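Local structure of ancillary protein 1 (2XI9) at residues H191-Y200 and H317-E328. The protein acts as a pilus-presented adhesin of Streptococcus pyogenes, here its C-terminal part, whose internal thioester bond is required for efficient host cell interaction. Residues are numbered along the deposited sequence; the frame is centred on the assembly and turned at random.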
loop_
_atom_site.group_PDB
_atom_site.type_symbol
_atom_site.label_atom_id
_atom_site.label_comp_id
_atom_site.label_asym_id
_atom_site.label_seq_id
_atom_site.Cartn_x
_atom_site.Cartn_y
_atom_site.Cartn_z
ATOM N N HIS A 191 -8.279 1.277 -2.179
ATOM C CA HIS A 191 -7.339 1.009 -3.266
ATOM C C HIS A 191 -6.729 2.369 -3.647
ATOM O O HIS A 191 -7.466 3.316 -3.862
ATOM C CB HIS A 191 -8.123 0.342 -4.402
ATOM C CG HIS A 191 -7.440 0.305 -5.724
ATOM N ND1 HIS A 191 -8.162 0.330 -6.913
ATOM C CD2 HIS A 191 -6.129 0.247 -6.071
ATOM C CE1 HIS A 191 -7.313 0.284 -7.928
ATOM N NE2 HIS A 191 -6.079 0.221 -7.450
ATOM N N ILE A 192 -5.401 2.461 -3.624
ATOM C CA ILE A 192 -4.658 3.639 -4.068
ATOM C C ILE A 192 -3.576 3.244 -5.074
ATOM O O ILE A 192 -3.281 2.073 -5.219
ATOM C CB ILE A 192 -4.001 4.365 -2.887
ATOM C CG1 ILE A 192 -2.878 3.554 -2.259
ATOM C CG2 ILE A 192 -5.041 4.705 -1.805
ATOM C CD1 ILE A 192 -1.932 4.420 -1.362
ATOM N N ALA A 193 -3.010 4.239 -5.753
ATOM C CA ALA A 193 -1.842 4.041 -6.569
ATOM C C ALA A 193 -0.662 3.847 -5.626
ATOM O O ALA A 193 -0.579 4.483 -4.590
ATOM C CB ALA A 193 -1.620 5.245 -7.513
ATOM N N GLY A 194 0.227 2.935 -5.977
ATOM C CA GLY A 194 1.387 2.593 -5.201
ATOM C C GLY A 194 2.505 3.602 -5.369
ATOM O O GLY A 194 3.557 3.309 -5.953
ATOM N N ARG A 195 2.227 4.802 -4.879
ATOM C CA ARG A 195 3.138 5.893 -4.845
ATOM C C ARG A 195 3.070 6.435 -3.395
ATOM O O ARG A 195 2.051 6.323 -2.714
ATOM C CB ARG A 195 2.758 6.984 -5.843
ATOM C CG ARG A 195 2.363 6.536 -7.293
ATOM C CD ARG A 195 1.814 7.705 -8.081
ATOM N NE ARG A 195 1.450 7.320 -9.458
ATOM C CZ ARG A 195 0.820 8.110 -10.330
ATOM N NH1 ARG A 195 0.433 9.333 -10.003
ATOM N NH2 ARG A 195 0.567 7.663 -11.557
ATOM N N ASP A 196 4.149 7.001 -2.917
ATOM C CA ASP A 196 4.134 7.605 -1.581
ATOM C C ASP A 196 3.829 6.534 -0.539
ATOM O O ASP A 196 2.923 6.688 0.292
ATOM C CB ASP A 196 3.086 8.726 -1.536
ATOM C CG ASP A 196 3.192 9.613 -0.299
ATOM O OD1 ASP A 196 4.323 9.789 0.236
ATOM O OD2 ASP A 196 2.109 10.147 0.114
ATOM N N LEU A 197 4.580 5.450 -0.620
ATOM C CA LEU A 197 4.338 4.239 0.138
ATOM C C LEU A 197 5.206 4.153 1.418
ATOM O O LEU A 197 4.962 3.324 2.292
ATOM C CB LEU A 197 4.617 3.018 -0.720
ATOM C CG LEU A 197 3.699 2.764 -1.935
ATOM C CD1 LEU A 197 3.994 1.418 -2.536
ATOM C CD2 LEU A 197 2.227 2.876 -1.438
ATOM N N PHE A 198 6.253 4.953 1.478
ATOM C CA PHE A 198 7.201 4.875 2.581
ATOM C C PHE A 198 6.504 5.031 3.923
ATOM O O PHE A 198 6.858 4.352 4.893
ATOM C CB PHE A 198 8.251 5.975 2.445
ATOM C CG PHE A 198 9.459 5.753 3.283
ATOM C CD1 PHE A 198 9.595 6.358 4.515
ATOM C CD2 PHE A 198 10.463 4.911 2.825
ATOM C CE1 PHE A 198 10.759 6.155 5.282
ATOM C CE2 PHE A 198 11.606 4.685 3.588
ATOM C CZ PHE A 198 11.757 5.316 4.801
ATOM N N LYS A 199 5.519 5.930 3.963
ATOM C CA LYS A 199 4.753 6.221 5.169
ATOM C C LYS A 199 4.043 5.001 5.761
ATOM O O LYS A 199 3.711 5.046 6.948
ATOM C CB LYS A 199 3.725 7.325 4.928
ATOM C CG LYS A 199 2.626 6.947 3.945
ATOM C CD LYS A 199 1.670 8.075 3.684
ATOM C CE LYS A 199 2.334 9.282 3.130
ATOM N NZ LYS A 199 1.333 10.243 2.571
ATOM N N TYR A 200 3.816 3.943 4.964
ATOM C CA TYR A 200 3.134 2.749 5.467
ATOM C C TYR A 200 4.042 1.724 6.145
ATOM O O TYR A 200 3.547 0.736 6.689
ATOM C CB TYR A 200 2.298 2.090 4.378
ATOM C CG TYR A 200 1.355 3.061 3.740
ATOM C CD1 TYR A 200 0.249 3.514 4.421
ATOM C CD2 TYR A 200 1.597 3.570 2.465
ATOM C CE1 TYR A 200 -0.608 4.448 3.865
ATOM C CE2 TYR A 200 0.749 4.499 1.887
ATOM C CZ TYR A 200 -0.362 4.933 2.595
ATOM O OH TYR A 200 -1.200 5.866 2.038
ATOM N N HIS A 317 -4.760 -0.971 -11.871
ATOM C CA HIS A 317 -6.143 -0.632 -12.242
ATOM C C HIS A 317 -6.421 0.877 -12.070
ATOM O O HIS A 317 -6.916 1.289 -11.022
ATOM C CB HIS A 317 -7.108 -1.451 -11.397
ATOM C CG HIS A 317 -7.025 -2.902 -11.691
ATOM N ND1 HIS A 317 -6.068 -3.715 -11.126
ATOM C CD2 HIS A 317 -7.704 -3.671 -12.575
ATOM C CE1 HIS A 317 -6.183 -4.933 -11.626
ATOM N NE2 HIS A 317 -7.181 -4.938 -12.492
ATOM N N PRO A 318 -6.041 1.697 -13.044
ATOM C CA PRO A 318 -6.177 3.174 -12.907
ATOM C C PRO A 318 -7.585 3.726 -13.113
ATOM O O PRO A 318 -7.851 4.902 -12.783
ATOM C CB PRO A 318 -5.288 3.718 -14.023
ATOM C CG PRO A 318 -5.190 2.582 -15.026
ATOM C CD PRO A 318 -5.229 1.326 -14.225
ATOM N N GLU A 319 -8.473 2.883 -13.656
ATOM C CA GLU A 319 -9.798 3.292 -14.096
ATOM C C GLU A 319 -10.670 3.843 -12.959
ATOM O O GLU A 319 -11.510 4.703 -13.194
ATOM C CB GLU A 319 -10.515 2.167 -14.904
ATOM C CG GLU A 319 -10.396 0.747 -14.318
ATOM C CD GLU A 319 -9.024 0.055 -14.605
ATOM O OE1 GLU A 319 -8.061 0.736 -14.988
ATOM O OE2 GLU A 319 -8.912 -1.178 -14.490
ATOM N N ASP A 320 -10.406 3.418 -11.725
ATOM C CA ASP A 320 -11.241 3.768 -10.574
ATOM C C ASP A 320 -10.546 4.757 -9.640
ATOM O O ASP A 320 -11.116 5.175 -8.630
ATOM C CB ASP A 320 -11.604 2.488 -9.818
ATOM C CG ASP A 320 -10.656 1.348 -10.139
ATOM O OD1 ASP A 320 -9.442 1.587 -9.958
ATOM O OD2 ASP A 320 -11.105 0.257 -10.612
ATOM N N LEU A 321 -9.342 5.162 -9.999
ATOM C CA LEU A 321 -8.560 6.041 -9.159
ATOM C C LEU A 321 -8.836 7.463 -9.607
ATOM O O LEU A 321 -8.925 7.720 -10.817
ATOM C CB LEU A 321 -7.072 5.716 -9.290
ATOM C CG LEU A 321 -6.648 4.310 -8.859
ATOM C CD1 LEU A 321 -5.120 4.126 -8.943
ATOM C CD2 LEU A 321 -7.138 4.076 -7.456
ATOM N N VAL A 322 -9.011 8.355 -8.636
ATOM C CA VAL A 322 -9.173 9.795 -8.921
ATOM C C VAL A 322 -8.095 10.569 -8.166
ATOM O O VAL A 322 -7.491 10.063 -7.206
ATOM C CB VAL A 322 -10.607 10.310 -8.573
ATOM C CG1 VAL A 322 -11.681 9.479 -9.304
ATOM C CG2 VAL A 322 -10.850 10.275 -7.071
ATOM N N ASP A 323 -7.835 11.790 -8.611
ATOM C CA ASP A 323 -6.837 12.640 -7.953
ATOM C C ASP A 323 -7.340 13.043 -6.597
ATOM O O ASP A 323 -8.451 13.544 -6.467
ATOM C CB ASP A 323 -6.537 13.895 -8.762
ATOM C CG ASP A 323 -5.587 13.629 -9.902
ATOM O OD1 ASP A 323 -4.391 13.360 -9.657
ATOM O OD2 ASP A 323 -6.054 13.670 -11.043
ATOM N N ILE A 324 -6.497 12.817 -5.604
ATOM C CA ILE A 324 -6.726 13.225 -4.244
ATOM C C ILE A 324 -5.775 14.363 -3.970
ATOM O O ILE A 324 -4.608 14.315 -4.359
ATOM C CB ILE A 324 -6.440 12.077 -3.266
ATOM C CG1 ILE A 324 -7.329 10.872 -3.571
ATOM C CG2 ILE A 324 -6.611 12.526 -1.800
ATOM C CD1 ILE A 324 -8.765 11.165 -3.813
ATOM N N ILE A 325 -6.261 15.416 -3.322
ATOM C CA ILE A 325 -5.358 16.370 -2.718
ATOM C C ILE A 325 -5.315 15.957 -1.271
ATOM O O ILE A 325 -6.256 16.209 -0.488
ATOM C CB ILE A 325 -5.805 17.820 -2.873
ATOM C CG1 ILE A 325 -6.120 18.143 -4.350
ATOM C CG2 ILE A 325 -4.720 18.761 -2.312
ATOM C CD1 ILE A 325 -4.988 17.823 -5.314
ATOM N N ARG A 326 -4.203 15.342 -0.908
ATOM C CA ARG A 326 -4.020 14.760 0.405
ATOM C C ARG A 326 -3.320 15.781 1.320
ATOM O O ARG A 326 -2.309 16.403 0.938
ATOM C CB ARG A 326 -3.228 13.461 0.244
ATOM C CG ARG A 326 -3.352 12.457 1.368
ATOM C CD ARG A 326 -3.202 10.987 0.923
ATOM N NE ARG A 326 -2.558 10.244 2.004
ATOM C CZ ARG A 326 -2.692 8.951 2.251
ATOM N NH1 ARG A 326 -3.467 8.161 1.498
ATOM N NH2 ARG A 326 -2.035 8.441 3.283
HETATM N N MSE A 327 -3.889 16.006 2.504
HETATM C CA MSE A 327 -3.214 16.773 3.545
HETATM C C MSE A 327 -3.211 15.928 4.815
HETATM O O MSE A 327 -4.207 15.264 5.130
HETATM C CB MSE A 327 -3.926 18.112 3.760
HETATM C CG MSE A 327 -3.331 19.009 4.819
HETATM SE SE MSE A 327 -4.451 20.601 5.041
HETATM C CE MSE A 327 -3.446 21.994 4.144
ATOM N N GLU A 328 -2.081 15.904 5.513
ATOM C CA GLU A 328 -1.934 15.073 6.697
ATOM C C GLU A 328 -1.567 15.919 7.917
ATOM O O GLU A 328 -0.743 16.844 7.834
ATOM C CB GLU A 328 -0.901 13.968 6.483
ATOM C CG GLU A 328 -1.092 13.193 5.191
ATOM C CD GLU A 328 -0.385 11.852 5.161
ATOM O OE1 GLU A 328 0.452 11.558 6.057
ATOM O OE2 GLU A 328 -0.714 11.067 4.241
#
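Leu321 sets its CD2 methyl squarely over one face of the His191 imidazole, a CH-pi contact 3.9 Å from the ring centroid. The His191 ring gets there with CG anti to the backbone N (chi1 165°), which carries it out toward the 317-320 turn. CE1 of His191 then meets two oxygens near the ring plane: Asp320 OD1 at 3.2 Å and the carbonyl O of His317 at 3.3 Å. His191 NE2 is hydrogen-bonded to Asp299, which also takes His317 ND1. CD1 of Leu321 lies 3.9 Å from Ala193 CB.

Farther along, Lys199 and Glu328 extend toward each other across the contact. Lys199 bends at chi3 (59°), and its NZ comes down on Glu328 OE2 at 2.8 Å from above the carboxylate plane, while Lys199 NZ also holds Asp196 OD2 at 2.6 Å. Arg326 NE and NH2 both point at that Glu328 OE2, which lies in the guanidinium plane. Three donors from two cations converge on one oxygen, which probably keeps the carboxylate ionised. Tyr200 OH lies 3.0 Å from Arg326 NH2, its ring plane 87° from the guanidinium.

Strand 117-119 pairs with 321-329 and bonds to the backbone of His191 and Ala193, joining the four-stranded sheet to the edge strand 189-193 of the seven-stranded sheet, probably part of the thioester domain; Glu118 salt-bridges Arg326.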